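Local coordinates for 3-carboxy-cis,cis-muconate cycloisomerase (Acinetobacter calcoaceticus, PDB 1Q5N), which is a largely helical, four-chain cycloisomerase of the lyase family that includes fumarase, aspartase and adenylosuccinate lyase, at residues G368-H382 with F420-Y434. Numbering follows the deposited sequence.
Sequences GLIMAEAVMMALAPH and FNPSQLDEIFKPESY
K430 O takes two hydrogen bonds from S433, one from OG at 2.7 Å and one from the backbone N, while the methyl of M371 reaches in from 368-382, its CE 3.7 Å from the same K430 O. M371 gets there by folding back at chi2 and chi3 (chi2 -60°), which also brings CE against I428 O and Y434 CB. Next to it Y434 lies across the start of helix 372-382: A374 CB sits over the centre of the ring, 3.8 Å from its centroid. That ring reaches on to E373, where Y434 OH donates to E373 OE2 at 3.0 Å, and OE2 accepts with its anti lone pair, the one away from the other carboxylate oxygen; carboxylate and ring planes are 67° apart. A second subunit packs here too, its A204 on Y434 and its S205 on E373.

Deeper in, V375 CG2 presses close on F429, 3.4 Å from F429 CE1 and as near to CZ, and its CG2 also meets I428 CG2. A378 CB touches I428 CD1 at 3.7 Å. At the other end F420 turns its edge to the backbone, F420 CZ lying 3.3 Å from A378 O in the ring plane, with L379 CD2 close to CE1 of the same ring. Helices 372-382 and 422-428 thus pack at 131° within the small all-helical C-terminal domain of the adenylosuccinate lyase type.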
ATOM      1  N   GLY A 368      23.811  35.780 -12.116  1.00 36.20           N
ATOM      2  CA  GLY A 368      24.894  35.183 -12.837  1.00 34.75           C
ATOM      3  C   GLY A 368      25.630  34.059 -12.163  1.00 36.77           C
ATOM      4  O   GLY A 368      26.458  33.405 -12.822  1.00 37.18           O
ATOM      5  N   LEU A 369      25.372  33.808 -10.879  1.00 36.43           N
ATOM      6  CA  LEU A 369      26.081  32.714 -10.219  1.00 38.63           C
ATOM      7  C   LEU A 369      25.853  31.342 -10.893  1.00 38.54           C
ATOM      8  O   LEU A 369      26.777  30.531 -10.938  1.00 37.54           O
ATOM      9  CB  LEU A 369      25.718  32.654  -8.724  1.00 40.19           C
ATOM     10  CG  LEU A 369      26.277  33.851  -7.916  1.00 43.19           C
ATOM     11  CD1 LEU A 369      25.688  33.892  -6.509  1.00 44.71           C
ATOM     12  CD2 LEU A 369      27.785  33.740  -7.842  1.00 43.00           C
ATOM     13  N   ILE A 370      24.651  31.084 -11.425  1.00 37.80           N
ATOM     14  CA  ILE A 370      24.408  29.810 -12.096  1.00 39.77           C
ATOM     15  C   ILE A 370      25.234  29.636 -13.393  1.00 40.38           C
ATOM     16  O   ILE A 370      25.336  28.518 -13.902  1.00 41.25           O
ATOM     17  CB  ILE A 370      22.853  29.572 -12.398  1.00 40.65           C
ATOM     18  CG1 ILE A 370      22.199  30.776 -13.095  1.00 42.01           C
ATOM     19  CG2 ILE A 370      22.091  29.310 -11.100  1.00 39.70           C
ATOM     20  CD1 ILE A 370      22.238  30.752 -14.612  1.00 41.97           C
ATOM     21  N   MET A 371      25.831  30.722 -13.911  1.00 39.46           N
ATOM     22  CA  MET A 371      26.653  30.631 -15.121  1.00 40.34           C
ATOM     23  C   MET A 371      28.121  30.419 -14.801  1.00 39.91           C
ATOM     24  O   MET A 371      28.970  30.388 -15.690  1.00 40.69           O
ATOM     25  CB  MET A 371      26.496  31.897 -15.989  1.00 40.40           C
ATOM     26  CG  MET A 371      25.060  32.136 -16.483  1.00 41.42           C
ATOM     27  SD  MET A 371      24.532  30.705 -17.506  1.00 44.24           S
ATOM     28  CE  MET A 371      25.633  30.828 -18.858  1.00 43.66           C
ATOM     29  N   ALA A 372      28.427  30.241 -13.528  1.00 39.40           N
ATOM     30  CA  ALA A 372      29.814  30.084 -13.111  1.00 39.39           C
ATOM     31  C   ALA A 372      30.551  28.965 -13.818  1.00 40.18           C
ATOM     32  O   ALA A 372      31.715  29.120 -14.221  1.00 41.03           O
ATOM     33  CB  ALA A 372      29.889  29.863 -11.609  1.00 38.35           C
ATOM     34  N   GLU A 373      29.913  27.820 -13.960  1.00 41.03           N
ATOM     35  CA  GLU A 373      30.642  26.747 -14.602  1.00 42.82           C
ATOM     36  C   GLU A 373      30.803  26.988 -16.124  1.00 40.99           C
ATOM     37  O   GLU A 373      31.828  26.628 -16.683  1.00 40.13           O
ATOM     38  CB  GLU A 373      30.055  25.381 -14.197  1.00 44.10           C
ATOM     39  CG  GLU A 373      29.213  24.661 -15.152  1.00 51.65           C
ATOM     40  CD  GLU A 373      29.045  23.205 -14.720  1.00 54.79           C
ATOM     41  OE1 GLU A 373      28.926  22.992 -13.487  1.00 59.93           O
ATOM     42  OE2 GLU A 373      29.010  22.291 -15.578  1.00 55.43           O
ATOM     43  N   ALA A 374      29.843  27.665 -16.750  1.00 39.14           N
ATOM     44  CA  ALA A 374      29.953  28.013 -18.154  1.00 40.72           C
ATOM     45  C   ALA A 374      31.212  28.943 -18.309  1.00 41.76           C
ATOM     46  O   ALA A 374      32.028  28.744 -19.224  1.00 42.90           O
ATOM     47  CB  ALA A 374      28.667  28.756 -18.624  1.00 38.52           C
ATOM     48  N   VAL A 375      31.380  29.929 -17.418  1.00 41.16           N
ATOM     49  CA  VAL A 375      32.546  30.831 -17.496  1.00 42.53           C
ATOM     50  C   VAL A 375      33.860  30.052 -17.333  1.00 44.28           C
ATOM     51  O   VAL A 375      34.867  30.313 -17.993  1.00 43.05           O
ATOM     52  CB  VAL A 375      32.500  31.932 -16.398  1.00 42.53           C
ATOM     53  CG1 VAL A 375      33.760  32.793 -16.476  1.00 40.02           C
ATOM     54  CG2 VAL A 375      31.245  32.790 -16.570  1.00 41.09           C
ATOM     55  N   MET A 376      33.831  29.084 -16.439  1.00 46.19           N
ATOM     56  CA  MET A 376      34.980  28.267 -16.192  1.00 49.68           C
ATOM     57  C   MET A 376      35.380  27.405 -17.424  1.00 49.98           C
ATOM     58  O   MET A 376      36.571  27.238 -17.696  1.00 45.80           O
ATOM     59  CB  MET A 376      34.671  27.414 -14.981  1.00 53.81           C
ATOM     60  CG  MET A 376      35.878  26.955 -14.253  1.00 59.92           C
ATOM     61  SD  MET A 376      35.661  25.219 -14.085  1.00 69.47           S
ATOM     62  CE  MET A 376      36.393  24.672 -15.717  1.00 66.68           C
ATOM     63  N   MET A 377      34.387  26.868 -18.152  1.00 50.87           N
ATOM     64  CA  MET A 377      34.642  26.066 -19.377  1.00 53.10           C
ATOM     65  C   MET A 377      35.232  26.944 -20.498  1.00 53.32           C
ATOM     66  O   MET A 377      36.103  26.499 -21.234  1.00 54.01           O
ATOM     67  CB  MET A 377      33.352  25.429 -19.916  1.00 53.08           C
ATOM     68  CG  MET A 377      32.728  24.394 -19.021  1.00 56.37           C
ATOM     69  SD  MET A 377      33.736  22.930 -18.876  1.00 61.41           S
ATOM     70  CE  MET A 377      34.217  23.009 -17.159  1.00 62.82           C
ATOM     71  N   ALA A 378      34.729  28.172 -20.639  1.00 53.00           N
ATOM     72  CA  ALA A 378      35.235  29.102 -21.652  1.00 53.69           C
ATOM     73  C   ALA A 378      36.682  29.488 -21.372  1.00 55.11           C
ATOM     74  O   ALA A 378      37.438  29.724 -22.309  1.00 55.87           O
ATOM     75  CB  ALA A 378      34.382  30.357 -21.688  1.00 51.34           C
ATOM     76  N   LEU A 379      37.063  29.549 -20.090  1.00 56.67           N
ATOM     77  CA  LEU A 379      38.422  29.919 -19.684  1.00 58.58           C
ATOM     78  C   LEU A 379      39.431  28.789 -19.662  1.00 60.25           C
ATOM     79  O   LEU A 379      40.619  29.043 -19.822  1.00 59.80           O
ATOM     80  CB  LEU A 379      38.433  30.546 -18.286  1.00 58.27           C
ATOM     81  CG  LEU A 379      38.244  32.052 -18.145  1.00 61.42           C
ATOM     82  CD1 LEU A 379      39.511  32.815 -18.504  1.00 62.22           C
ATOM     83  CD2 LEU A 379      37.136  32.474 -19.069  1.00 63.22           C
ATOM     84  N   ALA A 380      38.960  27.560 -19.431  1.00 62.48           N
ATOM     85  CA  ALA A 380      39.822  26.370 -19.317  1.00 65.20           C
ATOM     86  C   ALA A 380      40.905  26.249 -20.393  1.00 67.53           C
ATOM     87  O   ALA A 380      42.073  26.010 -20.068  1.00 67.60           O
ATOM     88  CB  ALA A 380      38.973  25.096 -19.288  1.00 63.66           C
ATOM     89  N   PRO A 381      40.535  26.411 -21.682  1.00 69.42           N
ATOM     90  CA  PRO A 381      41.481  26.318 -22.804  1.00 71.21           C
ATOM     91  C   PRO A 381      42.644  27.339 -22.721  1.00 72.42           C
ATOM     92  O   PRO A 381      43.815  26.987 -22.876  1.00 73.31           O
ATOM     93  CB  PRO A 381      40.589  26.566 -24.028  1.00 71.45           C
ATOM     94  CG  PRO A 381      39.240  26.092 -23.577  1.00 70.55           C
ATOM     95  CD  PRO A 381      39.167  26.643 -22.183  1.00 70.11           C
ATOM     96  N   HIS A 382      42.322  28.599 -22.478  1.00 72.65           N
ATOM     97  CA  HIS A 382      43.350  29.614 -22.402  1.00 73.50           C
ATOM     98  C   HIS A 382      44.016  29.659 -21.024  1.00 74.46           C
ATOM     99  O   HIS A 382      44.916  30.464 -20.809  1.00 76.13           O
ATOM    100  CB  HIS A 382      42.736  30.988 -22.695  1.00 72.89           C
ATOM    101  CG  HIS A 382      41.783  30.998 -23.854  1.00 74.03           C
ATOM    102  ND1 HIS A 382      42.199  31.029 -25.164  1.00 74.76           N
ATOM    103  CD2 HIS A 382      40.427  30.975 -23.891  1.00 74.05           C
ATOM    104  CE1 HIS A 382      41.143  31.027 -25.965  1.00 74.90           C
ATOM    105  NE2 HIS A 382      40.060  30.995 -25.216  1.00 74.86           N
ATOM    106  N   PHE A 420      39.239  37.763 -23.643  1.00 70.76           N
ATOM    107  CA  PHE A 420      37.887  38.005 -24.156  1.00 69.78           C
ATOM    108  C   PHE A 420      37.458  39.478 -24.207  1.00 69.04           C
ATOM    109  O   PHE A 420      37.684  40.202 -23.241  1.00 68.37           O
ATOM    110  CB  PHE A 420      36.833  37.236 -23.311  1.00 69.74           C
ATOM    111  CG  PHE A 420      37.011  35.725 -23.269  1.00 69.24           C
ATOM    112  CD1 PHE A 420      37.604  35.107 -22.179  1.00 68.69           C
ATOM    113  CD2 PHE A 420      36.556  34.921 -24.307  1.00 70.14           C
ATOM    114  CE1 PHE A 420      37.728  33.716 -22.119  1.00 69.20           C
ATOM    115  CE2 PHE A 420      36.681  33.522 -24.250  1.00 70.18           C
ATOM    116  CZ  PHE A 420      37.272  32.925 -23.155  1.00 69.05           C
ATOM    117  N   ASN A 421      36.831  39.913 -25.315  1.00 68.41           N
ATOM    118  CA  ASN A 421      36.328  41.301 -25.410  1.00 68.47           C
ATOM    119  C   ASN A 421      34.999  41.355 -24.677  1.00 66.89           C
ATOM    120  O   ASN A 421      34.420  40.323 -24.355  1.00 66.65           O
ATOM    121  CB  ASN A 421      35.978  41.798 -26.831  1.00 69.37           C
ATOM    122  CG  ASN A 421      36.496  40.927 -27.940  1.00 70.42           C
ATOM    123  OD1 ASN A 421      37.720  40.787 -28.128  1.00 71.58           O
ATOM    124  ND2 ASN A 421      35.564  40.366 -28.729  1.00 68.64           N
ATOM    125  N   PRO A 422      34.482  42.568 -24.435  1.00 65.68           N
ATOM    126  CA  PRO A 422      33.203  42.615 -23.737  1.00 64.27           C
ATOM    127  C   PRO A 422      32.130  41.830 -24.479  1.00 63.22           C
ATOM    128  O   PRO A 422      31.322  41.147 -23.862  1.00 63.15           O
ATOM    129  CB  PRO A 422      32.908  44.114 -23.674  1.00 64.33           C
ATOM    130  CG  PRO A 422      34.270  44.694 -23.468  1.00 63.45           C
ATOM    131  CD  PRO A 422      35.092  43.913 -24.497  1.00 64.96           C
ATOM    132  N   SER A 423      32.129  41.898 -25.804  1.00 61.75           N
ATOM    133  CA  SER A 423      31.092  41.193 -26.523  1.00 60.86           C
ATOM    134  C   SER A 423      31.187  39.673 -26.351  1.00 60.01           C
ATOM    135  O   SER A 423      30.151  39.019 -26.242  1.00 59.42           O
ATOM    136  CB  SER A 423      31.081  41.597 -28.003  1.00 60.95           C
ATOM    137  OG  SER A 423      32.039  40.874 -28.748  1.00 63.63           O
ATOM    138  N   GLN A 424      32.400  39.108 -26.316  1.00 58.74           N
ATOM    139  CA  GLN A 424      32.555  37.658 -26.116  1.00 58.74           C
ATOM    140  C   GLN A 424      32.106  37.250 -24.686  1.00 58.81           C
ATOM    141  O   GLN A 424      31.632  36.135 -24.462  1.00 58.85           O
ATOM    142  CB  GLN A 424      34.004  37.222 -26.318  1.00 59.25           C
ATOM    143  CG  GLN A 424      34.513  37.241 -27.748  1.00 60.27           C
ATOM    144  CD  GLN A 424      36.045  37.141 -27.805  1.00 61.81           C
ATOM    145  OE1 GLN A 424      36.755  37.860 -27.093  1.00 60.70           O
ATOM    146  NE2 GLN A 424      36.553  36.251 -28.646  1.00 61.96           N
ATOM    147  N   LEU A 425      32.277  38.157 -23.731  1.00 57.45           N
ATOM    148  CA  LEU A 425      31.857  37.915 -22.376  1.00 57.87           C
ATOM    149  C   LEU A 425      30.329  37.909 -22.311  1.00 58.11           C
ATOM    150  O   LEU A 425      29.752  37.096 -21.583  1.00 57.47           O
ATOM    151  CB  LEU A 425      32.380  38.992 -21.427  1.00 58.03           C
ATOM    152  CG  LEU A 425      33.728  38.700 -20.781  1.00 59.92           C
ATOM    153  CD1 LEU A 425      33.919  39.654 -19.601  1.00 60.67           C
ATOM    154  CD2 LEU A 425      33.787  37.264 -20.296  1.00 59.16           C
ATOM    155  N   ASP A 426      29.671  38.817 -23.031  1.00 56.54           N
ATOM    156  CA  ASP A 426      28.220  38.826 -23.004  1.00 57.37           C
ATOM    157  C   ASP A 426      27.671  37.519 -23.579  1.00 56.50           C
ATOM    158  O   ASP A 426      26.623  37.050 -23.157  1.00 55.31           O
ATOM    159  CB  ASP A 426      27.625  40.020 -23.777  1.00 59.50           C
ATOM    160  CG  ASP A 426      27.921  41.360 -23.111  1.00 62.64           C
ATOM    161  OD1 ASP A 426      28.085  41.417 -21.864  1.00 63.51           O
ATOM    162  OD2 ASP A 426      27.978  42.372 -23.844  1.00 65.37           O
ATOM    163  N   GLU A 427      28.382  36.925 -24.530  1.00 55.79           N
ATOM    164  CA  GLU A 427      27.927  35.677 -25.128  1.00 56.17           C
ATOM    165  C   GLU A 427      28.108  34.511 -24.167  1.00 53.25           C
ATOM    166  O   GLU A 427      27.244  33.651 -24.046  1.00 52.38           O
ATOM    167  CB  GLU A 427      28.666  35.395 -26.439  1.00 59.70           C
ATOM    168  CG  GLU A 427      28.233  36.306 -27.586  1.00 67.11           C
ATOM    169  CD  GLU A 427      26.769  36.100 -28.019  1.00 71.14           C
ATOM    170  OE1 GLU A 427      25.817  36.617 -27.360  1.00 73.06           O
ATOM    171  OE2 GLU A 427      26.574  35.402 -29.041  1.00 74.60           O
ATOM    172  N   ILE A 428      29.242  34.486 -23.493  1.00 50.57           N
ATOM    173  CA  ILE A 428      29.517  33.461 -22.518  1.00 48.41           C
ATOM    174  C   ILE A 428      28.445  33.478 -21.395  1.00 45.90           C
ATOM    175  O   ILE A 428      28.049  32.444 -20.906  1.00 44.09           O
ATOM    176  CB  ILE A 428      30.961  33.640 -21.993  1.00 49.27           C
ATOM    177  CG1 ILE A 428      31.904  32.950 -22.987  1.00 49.97           C
ATOM    178  CG2 ILE A 428      31.136  33.023 -20.599  1.00 48.78           C
ATOM    179  CD1 ILE A 428      33.269  33.616 -23.097  1.00 52.11           C
ATOM    180  N   PHE A 429      27.928  34.642 -21.048  1.00 43.91           N
ATOM    181  CA  PHE A 429      26.915  34.730 -20.005  1.00 45.15           C
ATOM    182  C   PHE A 429      25.444  34.521 -20.414  1.00 44.73           C
ATOM    183  O   PHE A 429      24.572  34.627 -19.560  1.00 44.80           O
ATOM    184  CB  PHE A 429      27.038  36.068 -19.236  1.00 44.79           C
ATOM    185  CG  PHE A 429      28.004  36.011 -18.080  1.00 45.87           C
ATOM    186  CD1 PHE A 429      29.380  36.090 -18.297  1.00 46.53           C
ATOM    187  CD2 PHE A 429      27.535  35.831 -16.770  1.00 45.88           C
ATOM    188  CE1 PHE A 429      30.280  35.979 -17.227  1.00 47.22           C
ATOM    189  CE2 PHE A 429      28.414  35.717 -15.694  1.00 45.50           C
ATOM    190  CZ  PHE A 429      29.787  35.790 -15.914  1.00 46.15           C
ATOM    191  N   LYS A 430      25.167  34.251 -21.693  1.00 44.56           N
ATOM    192  CA  LYS A 430      23.790  34.017 -22.132  1.00 45.57           C
ATOM    193  C   LYS A 430      23.409  32.573 -21.831  1.00 43.52           C
ATOM    194  O   LYS A 430      24.136  31.648 -22.189  1.00 41.75           O
ATOM    195  CB  LYS A 430      23.624  34.286 -23.634  1.00 49.35           C
ATOM    196  CG  LYS A 430      24.022  35.703 -24.032  1.00 54.68           C
ATOM    197  CD  LYS A 430      23.449  36.206 -25.376  1.00 57.73           C
ATOM    198  CE  LYS A 430      23.714  37.743 -25.480  1.00 61.48           C
ATOM    199  NZ  LYS A 430      22.772  38.537 -26.348  1.00 63.88           N
ATOM    200  N   PRO A 431      22.259  32.369 -21.163  1.00 43.97           N
ATOM    201  CA  PRO A 431      21.720  31.041 -20.773  1.00 43.23           C
ATOM    202  C   PRO A 431      21.725  30.066 -21.947  1.00 43.11           C
ATOM    203  O   PRO A 431      22.068  28.895 -21.782  1.00 42.55           O
ATOM    204  CB  PRO A 431      20.298  31.342 -20.318  1.00 43.58           C
ATOM    205  CG  PRO A 431      20.345  32.772 -19.871  1.00 45.67           C
ATOM    206  CD  PRO A 431      21.318  33.461 -20.838  1.00 42.89           C
ATOM    207  N   GLU A 432      21.367  30.575 -23.131  1.00 42.86           N
ATOM    208  CA  GLU A 432      21.339  29.808 -24.390  1.00 43.82           C
ATOM    209  C   GLU A 432      22.687  29.252 -24.776  1.00 41.77           C
ATOM    210  O   GLU A 432      22.768  28.305 -25.548  1.00 41.42           O
ATOM    211  CB  GLU A 432      20.933  30.673 -25.587  1.00 47.55           C
ATOM    212  CG  GLU A 432      19.595  31.314 -25.458  1.00 55.36           C
ATOM    213  CD  GLU A 432      19.658  32.729 -24.919  1.00 58.22           C
ATOM    214  OE1 GLU A 432      20.465  33.020 -23.999  1.00 57.84           O
ATOM    215  OE2 GLU A 432      18.854  33.549 -25.425  1.00 63.72           O
ATOM    216  N   SER A 433      23.756  29.840 -24.289  1.00 38.56           N
ATOM    217  CA  SER A 433      25.029  29.321 -24.730  1.00 40.12           C
ATOM    218  C   SER A 433      25.497  28.098 -23.900  1.00 39.90           C
ATOM    219  O   SER A 433      26.596  27.546 -24.126  1.00 39.00           O
ATOM    220  CB  SER A 433      26.051  30.434 -24.636  1.00 42.63           C
ATOM    221  OG  SER A 433      26.414  30.574 -23.264  1.00 47.93           O
ATOM    222  N   TYR A 434      24.677  27.665 -22.932  1.00 37.63           N
ATOM    223  CA  TYR A 434      25.095  26.531 -22.120  1.00 36.43           C
ATOM    224  C   TYR A 434      23.996  25.473 -21.976  1.00 34.98           C
ATOM    225  O   TYR A 434      23.600  25.130 -20.855  1.00 32.79           O
ATOM    226  CB  TYR A 434      25.537  27.049 -20.742  1.00 36.28           C
ATOM    227  CG  TYR A 434      26.468  26.098 -20.062  1.00 36.73           C
ATOM    228  CD1 TYR A 434      27.643  25.726 -20.685  1.00 36.18           C
ATOM    229  CD2 TYR A 434      26.210  25.625 -18.780  1.00 35.26           C
ATOM    230  CE1 TYR A 434      28.546  24.924 -20.062  1.00 37.02           C
ATOM    231  CE2 TYR A 434      27.103  24.824 -18.141  1.00 35.52           C
ATOM    232  CZ  TYR A 434      28.281  24.475 -18.790  1.00 37.25           C
ATOM    233  OH  TYR A 434      29.216  23.664 -18.201  1.00 37.39           O
TER